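Local coordinates for NTF2 domain-containing protein (PDB 4X2H), which is of unproven function but has an NTF2 domain that contacts another protein chain, consistent with a role in nuclear transport, at residues B[15-18]-B[19-23]; B[59-62]-B[63-67]; B[156-159]-B[160-163]. All blocks are in the same frame, centred on the assembly; numbering follows the deposited sequence.

Contact 1 (B[15-18]-B[19-23])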
loop_
_atom_site.group_PDB
_atom_site.type_symbol
_atom_site.label_atom_id
_atom_site.label_comp_id
_atom_site.label_asym_id
_atom_site.label_seq_id
_atom_site.Cartn_x
_atom_site.Cartn_y
_atom_site.Cartn_z
ATOM N N TYR B 15 7.588 8.856 -10.129
ATOM C CA TYR B 15 8.383 8.693 -8.918
ATOM C C TYR B 15 9.640 7.842 -9.144
ATOM O O TYR B 15 10.755 8.252 -8.819
ATOM C CB TYR B 15 7.508 8.075 -7.821
ATOM C CG TYR B 15 8.217 7.869 -6.507
ATOM C CD1 TYR B 15 8.242 8.866 -5.540
ATOM C CD2 TYR B 15 8.864 6.674 -6.228
ATOM C CE1 TYR B 15 8.898 8.677 -4.336
ATOM C CE2 TYR B 15 9.513 6.476 -5.030
ATOM C CZ TYR B 15 9.534 7.480 -4.089
ATOM O OH TYR B 15 10.186 7.276 -2.895
ATOM N N TYR B 16 9.468 6.662 -9.715
ATOM C CA TYR B 16 10.606 5.771 -9.896
ATOM C C TYR B 16 11.487 6.199 -11.070
ATOM O O TYR B 16 12.660 5.845 -11.125
ATOM C CB TYR B 16 10.103 4.333 -10.038
ATOM C CG TYR B 16 9.441 3.868 -8.754
ATOM C CD1 TYR B 16 10.200 3.443 -7.672
ATOM C CD2 TYR B 16 8.061 3.907 -8.607
ATOM C CE1 TYR B 16 9.599 3.043 -6.489
ATOM C CE2 TYR B 16 7.455 3.516 -7.434
ATOM C CZ TYR B 16 8.224 3.084 -6.378
ATOM O OH TYR B 16 7.606 2.699 -5.208
ATOM N N ARG B 17 10.946 6.997 -11.988
ATOM C CA ARG B 17 11.773 7.570 -13.047
ATOM C C ARG B 17 12.746 8.591 -12.451
ATOM O O ARG B 17 13.907 8.651 -12.851
ATOM C CB ARG B 17 10.912 8.225 -14.133
ATOM C CG ARG B 17 11.691 8.661 -15.371
ATOM C CD ARG B 17 10.926 9.688 -16.197
ATOM N NE ARG B 17 9.487 9.423 -16.216
ATOM C CZ ARG B 17 8.537 10.334 -16.001
ATOM N NH1 ARG B 17 8.844 11.601 -15.748
ATOM N NH2 ARG B 17 7.261 9.974 -16.039
ATOM N N GLN B 18 12.276 9.394 -11.498
ATOM C CA GLN B 18 13.145 10.377 -10.849
ATOM C C GLN B 18 14.305 9.671 -10.150
ATOM O O GLN B 18 15.466 10.044 -10.318
ATOM C CB GLN B 18 12.376 11.230 -9.829
ATOM C CG GLN B 18 11.178 12.006 -10.373
ATOM C CD GLN B 18 11.406 12.571 -11.765
ATOM O OE1 GLN B 18 10.834 12.094 -12.750
ATOM N NE2 GLN B 18 12.242 13.593 -11.854
ATOM N N ILE B 19 13.983 8.645 -9.371
ATOM C CA ILE B 19 14.993 7.926 -8.617
ATOM C C ILE B 19 16.004 7.310 -9.575
ATOM O O ILE B 19 17.208 7.481 -9.402
ATOM C CB ILE B 19 14.358 6.844 -7.726
ATOM C CG1 ILE B 19 13.444 7.513 -6.691
ATOM C CG2 ILE B 19 15.439 6.008 -7.032
ATOM C CD1 ILE B 19 12.699 6.558 -5.780
ATOM N N ASN B 20 15.518 6.627 -10.606
ATOM C CA ASN B 20 16.404 5.978 -11.571
ATOM C C ASN B 20 17.222 6.955 -12.416
ATOM O O ASN B 20 18.241 6.573 -12.986
ATOM C CB ASN B 20 15.597 5.063 -12.493
ATOM C CG ASN B 20 15.155 3.788 -11.806
ATOM O OD1 ASN B 20 15.818 3.298 -10.892
ATOM N ND2 ASN B 20 14.036 3.232 -12.253
ATOM N N GLU B 21 16.775 8.206 -12.508
ATOM C CA GLU B 21 17.522 9.222 -13.247
ATOM C C GLU B 21 18.296 10.146 -12.305
ATOM O O GLU B 21 18.797 11.187 -12.723
ATOM C CB GLU B 21 16.575 10.030 -14.140
ATOM C CG GLU B 21 15.943 9.198 -15.246
ATOM C CD GLU B 21 15.081 10.011 -16.188
ATOM O OE1 GLU B 21 14.843 11.206 -15.910
ATOM O OE2 GLU B 21 14.640 9.448 -17.211
ATOM N N ASN B 22 18.404 9.743 -11.040
ATOM C CA ASN B 22 19.146 10.499 -10.032
ATOM C C ASN B 22 18.591 11.905 -9.832
ATOM O O ASN B 22 19.345 12.867 -9.674
ATOM C CB ASN B 22 20.623 10.576 -10.406
ATOM C CG ASN B 22 21.249 9.207 -10.564
ATOM O OD1 ASN B 22 20.894 8.267 -9.852
ATOM N ND2 ASN B 22 22.176 9.084 -11.506
ATOM N N LYS B 23 17.268 12.009 -9.841
ATOM C CA LYS B 23 16.588 13.283 -9.638
ATOM C C LYS B 23 15.800 13.239 -8.332
ATOM O O LYS B 23 15.464 12.161 -7.850
ATOM C CB LYS B 23 15.673 13.586 -10.821
ATOM C CG LYS B 23 16.429 13.899 -12.104
ATOM C CD LYS B 23 15.511 13.889 -13.313
ATOM C CE LYS B 23 16.275 14.214 -14.588
ATOM N NZ LYS B 23 15.467 13.917 -15.802
#
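Gln18 O takes two N-H groups at the C-terminal end of helix 3-20. The firm bond is from Lys23 N, at 2.7 Å and nearly straight (166°). The second, from Glu21 N, is weak. The bond from Lys23 N is one half of a Schellman motif. Asn22 N bonds back to Ile19 O, and Asn22 has the positive phi of the C-prime residue. Upstream, the last helical turn keeps its usual ladder, with Asn20 N on Tyr16 O at 3.0 Å.

The inner face is apolar. Ile19 CG1 lies beside its own backbone N, and CD1 extends onward (chi2 177°). This brings CD1 obliquely against the Tyr15 ring, 3.3 Å from CE2, a tight fit. The Tyr16 ring is looser, its CD1 4.4 Å from Ile19 CD1. The Tyr16 ring also meets Phe149 and touches Val89 of strand 83-96.

The outer face is polar. The Arg17 and Glu21 side chains run side by side, pointing the same way, but their charged ends do not pair. Glu21 OE2 lies 3.6 Å from Arg17 CG. The other oxygen, Glu21 OE1, is bridged by Lys23 NZ at 2.8 Å, nearly along its C-O axis.

Contact 2 (B[59-62]-B[63-67])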
loop_
_atom_site.group_PDB
_atom_site.type_symbol
_atom_site.label_atom_id
_atom_site.label_comp_id
_atom_site.label_asym_id
_atom_site.label_seq_id
_atom_site.Cartn_x
_atom_site.Cartn_y
_atom_site.Cartn_z
ATOM N N TRP B 59 15.208 12.151 2.689
ATOM C CA TRP B 59 14.998 10.935 1.911
ATOM C C TRP B 59 15.738 11.014 0.577
ATOM O O TRP B 59 16.366 10.044 0.160
ATOM C CB TRP B 59 13.496 10.707 1.712
ATOM C CG TRP B 59 13.096 9.641 0.723
ATOM C CD1 TRP B 59 12.134 9.753 -0.242
ATOM C CD2 TRP B 59 13.619 8.309 0.610
ATOM N NE1 TRP B 59 12.027 8.582 -0.946
ATOM C CE2 TRP B 59 12.927 7.677 -0.444
ATOM C CE3 TRP B 59 14.602 7.589 1.296
ATOM C CZ2 TRP B 59 13.190 6.367 -0.831
ATOM C CZ3 TRP B 59 14.867 6.288 0.904
ATOM C CH2 TRP B 59 14.158 5.688 -0.142
ATOM N N ASP B 60 15.689 12.169 -0.084
ATOM C CA ASP B 60 16.456 12.364 -1.316
ATOM C C ASP B 60 17.956 12.180 -1.066
ATOM O O ASP B 60 18.675 11.607 -1.893
ATOM C CB ASP B 60 16.188 13.751 -1.910
ATOM C CG ASP B 60 15.000 13.767 -2.869
ATOM O OD1 ASP B 60 14.793 12.766 -3.588
ATOM O OD2 ASP B 60 14.277 14.788 -2.912
ATOM N N THR B 61 18.428 12.652 0.084
ATOM C CA THR B 61 19.843 12.528 0.429
ATOM C C THR B 61 20.214 11.070 0.685
ATOM O O THR B 61 21.286 10.610 0.284
ATOM C CB THR B 61 20.191 13.380 1.663
ATOM O OG1 THR B 61 19.973 14.761 1.358
ATOM C CG2 THR B 61 21.647 13.188 2.077
ATOM N N MET B 62 19.321 10.344 1.348
ATOM C CA MET B 62 19.540 8.930 1.627
ATOM C C MET B 62 19.625 8.125 0.332
ATOM O O MET B 62 20.436 7.199 0.217
ATOM C CB MET B 62 18.423 8.391 2.523
ATOM C CG MET B 62 18.446 8.981 3.926
ATOM S SD MET B 62 16.939 8.682 4.870
ATOM C CE MET B 62 16.985 6.905 5.046
ATOM N N LEU B 63 18.794 8.480 -0.643
ATOM C CA LEU B 63 18.830 7.823 -1.945
ATOM C C LEU B 63 20.170 8.074 -2.631
ATOM O O LEU B 63 20.748 7.168 -3.229
ATOM C CB LEU B 63 17.681 8.310 -2.828
ATOM C CG LEU B 63 16.300 7.741 -2.497
ATOM C CD1 LEU B 63 15.223 8.529 -3.231
ATOM C CD2 LEU B 63 16.221 6.258 -2.851
ATOM N N LYS B 64 20.658 9.307 -2.537
ATOM C CA LYS B 64 21.974 9.652 -3.071
ATOM C C LYS B 64 23.068 8.820 -2.418
ATOM O O LYS B 64 23.950 8.287 -3.098
ATOM C CB LYS B 64 22.275 11.137 -2.865
ATOM C CG LYS B 64 21.585 12.061 -3.851
ATOM C CD LYS B 64 21.992 13.509 -3.621
ATOM C CE LYS B 64 20.837 14.330 -3.077
ATOM N NZ LYS B 64 21.273 15.679 -2.618
ATOM N N GLU B 65 23.010 8.713 -1.096
ATOM C CA GLU B 65 24.022 7.982 -0.344
ATOM C C GLU B 65 23.976 6.496 -0.672
ATOM O O GLU B 65 25.007 5.828 -0.688
ATOM C CB GLU B 65 23.833 8.202 1.157
ATOM C CG GLU B 65 24.130 9.629 1.603
ATOM C CD GLU B 65 23.651 9.925 3.017
ATOM O OE1 GLU B 65 22.849 9.135 3.561
ATOM O OE2 GLU B 65 24.078 10.953 3.584
ATOM N N GLN B 66 22.781 5.982 -0.951
ATOM C CA GLN B 66 22.636 4.569 -1.286
ATOM C C GLN B 66 23.364 4.258 -2.594
ATOM O O GLN B 66 24.018 3.222 -2.715
ATOM C CB GLN B 66 21.158 4.175 -1.398
ATOM C CG GLN B 66 20.961 2.715 -1.764
ATOM C CD GLN B 66 19.517 2.293 -1.843
ATOM O OE1 GLN B 66 19.101 1.356 -1.165
ATOM N NE2 GLN B 66 18.749 2.959 -2.689
ATOM N N ARG B 67 23.258 5.161 -3.563
ATOM C CA ARG B 67 23.919 4.971 -4.850
ATOM C C ARG B 67 25.330 5.551 -4.834
ATOM O O ARG B 67 26.029 5.527 -5.849
ATOM C CB ARG B 67 23.096 5.599 -5.981
ATOM C CG ARG B 67 22.871 7.098 -5.869
ATOM C CD ARG B 67 22.084 7.615 -7.065
ATOM N NE ARG B 67 21.724 9.028 -6.930
ATOM C CZ ARG B 67 20.485 9.496 -6.781
ATOM N NH1 ARG B 67 19.436 8.680 -6.752
ATOM N NH2 ARG B 67 20.292 10.803 -6.670
#
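Leu63 packs over one face of the Trp59 indole, one turn on along helix 56-66. This is the tight part of the contact. Leu63 CG sits 3.7 Å from the centroid of the six-membered ring and only 9° off its normal, a CH-pi arrangement. CG takes the centre of the face, and the two methyls lie at its rim. Leu63 CD2 reaches the far end of the benzo ring, 3.5 Å from Trp59 CH2. Leu63 CD1 lies nearer the pyrrole side, 3.7 Å from Trp59 CE2. The indole reaches this place because its CG is anti to the backbone N (chi1 169°), which sends the ring forward along the helix. The backbone bond from Leu63 N to Trp59 O, 3.0 Å long, fixes the spacing of the two residues. The same i to i+4 pattern continues to Gln66 N on Met62 O.

The solvent side is much looser. Between the side chains, Glu65 OE2 lies 3.6 Å from the methyl Thr61 CG2. The hydroxyl of Thr61 bonds to Glu57 O, one turn back. Lys64 bends at chi3 (-111°), and its CE folds over the backbone to lie 3.7 Å from Asp60 O. Asp60 itself faces inward, where OD1 accepts from Val25 N.

Helix 56-66 packs on the sheet of the NTF2-like fold and carries residues that meet the other protein chain. Trp59 meets His178 edge-to-face and also packs on Tyr180, both from strand 173-182. Gln66 NE2 bonds to Tyr87 OH of strand 83-96, while Gln66 OE1 bonds to the backbone of the other protein chain. Met62 lies on Ile48 of strand 45-48 and on Arg51 and Val53 of strand 51-53, and with Trp59 it also packs on apolar side chains of that chain.

Contact 3 (B[156-159]-B[160-163])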
loop_
_atom_site.group_PDB
_atom_site.type_symbol
_atom_site.label_atom_id
_atom_site.label_comp_id
_atom_site.label_asym_id
_atom_site.label_seq_id
_atom_site.Cartn_x
_atom_site.Cartn_y
_atom_site.Cartn_z
ATOM N N VAL B 156 -2.766 12.356 -1.694
ATOM C CA VAL B 156 -3.863 13.317 -1.550
ATOM C C VAL B 156 -3.854 14.300 -2.727
ATOM O O VAL B 156 -2.834 14.460 -3.404
ATOM C CB VAL B 156 -3.778 14.091 -0.212
ATOM C CG1 VAL B 156 -3.992 13.152 0.971
ATOM C CG2 VAL B 156 -2.448 14.815 -0.082
ATOM N N PRO B 157 -5.000 14.946 -2.998
ATOM C CA PRO B 157 -5.086 15.875 -4.130
ATOM C C PRO B 157 -4.136 17.065 -4.015
ATOM O O PRO B 157 -3.980 17.619 -2.926
ATOM C CB PRO B 157 -6.539 16.356 -4.080
ATOM C CG PRO B 157 -7.272 15.321 -3.334
ATOM C CD PRO B 157 -6.303 14.764 -2.338
ATOM N N ASN B 158 -3.511 17.443 -5.124
ATOM C CA ASN B 158 -2.772 18.701 -5.194
ATOM C C ASN B 158 -3.714 19.797 -5.661
ATOM O O ASN B 158 -3.973 19.930 -6.858
ATOM C CB ASN B 158 -1.572 18.593 -6.137
ATOM C CG ASN B 158 -0.704 19.846 -6.126
ATOM O OD1 ASN B 158 -1.101 20.894 -5.603
ATOM N ND2 ASN B 158 0.480 19.747 -6.714
ATOM N N TRP B 159 -4.229 20.580 -4.716
ATOM C CA TRP B 159 -5.226 21.600 -5.028
ATOM C C TRP B 159 -4.665 22.708 -5.916
ATOM O O TRP B 159 -5.422 23.426 -6.566
ATOM C CB TRP B 159 -5.782 22.220 -3.744
ATOM C CG TRP B 159 -6.375 21.238 -2.789
ATOM C CD1 TRP B 159 -6.007 21.038 -1.490
ATOM C CD2 TRP B 159 -7.440 20.312 -3.051
ATOM N NE1 TRP B 159 -6.781 20.055 -0.926
ATOM C CE2 TRP B 159 -7.668 19.593 -1.862
ATOM C CE3 TRP B 159 -8.227 20.028 -4.170
ATOM C CZ2 TRP B 159 -8.645 18.600 -1.762
ATOM C CZ3 TRP B 159 -9.200 19.046 -4.068
ATOM C CH2 TRP B 159 -9.396 18.342 -2.873
ATOM N N ASP B 160 -3.344 22.847 -5.939
ATOM C CA ASP B 160 -2.701 23.914 -6.701
ATOM C C ASP B 160 -2.506 23.545 -8.168
ATOM O O ASP B 160 -2.207 24.415 -8.989
ATOM C CB ASP B 160 -1.351 24.272 -6.074
ATOM C CG ASP B 160 -1.490 24.819 -4.663
ATOM O OD1 ASP B 160 -2.417 25.625 -4.428
ATOM O OD2 ASP B 160 -0.680 24.437 -3.789
ATOM N N VAL B 161 -2.688 22.267 -8.494
ATOM C CA VAL B 161 -2.458 21.766 -9.848
ATOM C C VAL B 161 -3.738 21.209 -10.470
ATOM O O VAL B 161 -4.006 21.438 -11.649
ATOM C CB VAL B 161 -1.357 20.671 -9.855
ATOM C CG1 VAL B 161 -1.291 19.955 -11.202
ATOM C CG2 VAL B 161 -0.011 21.289 -9.526
ATOM N N LEU B 162 -4.522 20.479 -9.683
ATOM C CA LEU B 162 -5.763 19.887 -10.184
ATOM C C LEU B 162 -6.698 20.937 -10.769
ATOM O O LEU B 162 -7.158 21.835 -10.065
ATOM C CB LEU B 162 -6.485 19.124 -9.070
ATOM C CG LEU B 162 -5.913 17.750 -8.725
ATOM C CD1 LEU B 162 -6.565 17.210 -7.469
ATOM C CD2 LEU B 162 -6.105 16.775 -9.880
ATOM N N GLU B 163 -6.970 20.804 -12.064
ATOM C CA GLU B 163 -7.841 21.725 -12.795
ATOM C C GLU B 163 -7.365 23.175 -12.689
ATOM O O GLU B 163 -8.157 24.114 -12.772
ATOM C CB GLU B 163 -9.281 21.585 -12.300
ATOM C CG GLU B 163 -10.003 20.412 -12.946
ATOM C CD GLU B 163 -11.010 19.759 -12.029
ATOM O OE1 GLU B 163 -11.329 18.571 -12.252
ATOM O OE2 GLU B 163 -11.486 20.429 -11.088
HETATM O O HOH W 1 -7.679 22.608 -7.228
#
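Asn158 reaches forward with its side chain to Asp160 and Val161. Its CG is anti to the backbone N (chi1 -174°), which carries the amide toward them. Asn158 CB lies 4.3 Å from Val161 CB. The next atom, Asn158 CG, is 3.8 Å from Val161 CG2. At the tip the branches part. Asn158 OD1 accepts Asp160 N at 3.0 Å, the donor standing above the amide plane. Asn158 ND2 brushes the methyl Val161 CG2 at 3.2 Å. The hydrogen bond of ND2 goes to Arg171 O. The Asp160 carboxylate is turned almost square to this amide, with planes 80° apart, and its OD1 bonds to Thr35 OG1.

The backbone oxygen Asn158 O takes two more donors. Leu162 N comes to Asn158 O at 2.9 Å, nearly in line with C=O. Val161 N comes to Asn158 O at 3.1 Å from above the carbonyl plane. The bond from Val161 N closes a beta turn, and that from Leu162 N a wider turn of one more residue.

The apolar side is also close. Leu162 CD1 presses on Pro157 CB at 3.5 Å, slightly tighter than usual, and the same CB also lies over one face of the Trp159 ring. A water donates to Leu162 O. Its 2.5 Å approach to Trp159 O is unusually short, so that leg is doubtful.

The bond from Asp160 N to Asn158 OD1 makes an Asx turn. It is combined with a type I beta turn over 158-161, forming an Asx motif that turns the chain at the end of strand 145-157.

The three contacts follow one another along the chain, and none nests in or crosses another. Each is local: contacts 1 and 3 close a turn, and contact 2 lies within a helix. Contact 1 ends helix 3-20, contact 2 spans the last turns of helix 56-66, and contact 3 turns the chain after strand 145-157. Contacts 1 and 2 touch. Tyr15 OH and Trp59 NE1 probably form a hydrogen bond at 3.0 Å, and Asn22 packs on Arg67. They tie the C-terminal part of helix 3-20 and the turn after it to helix 56-66, on the same side of the chain's centre. Contact 3 lies apart, on the opposite side of that centre from contact 2.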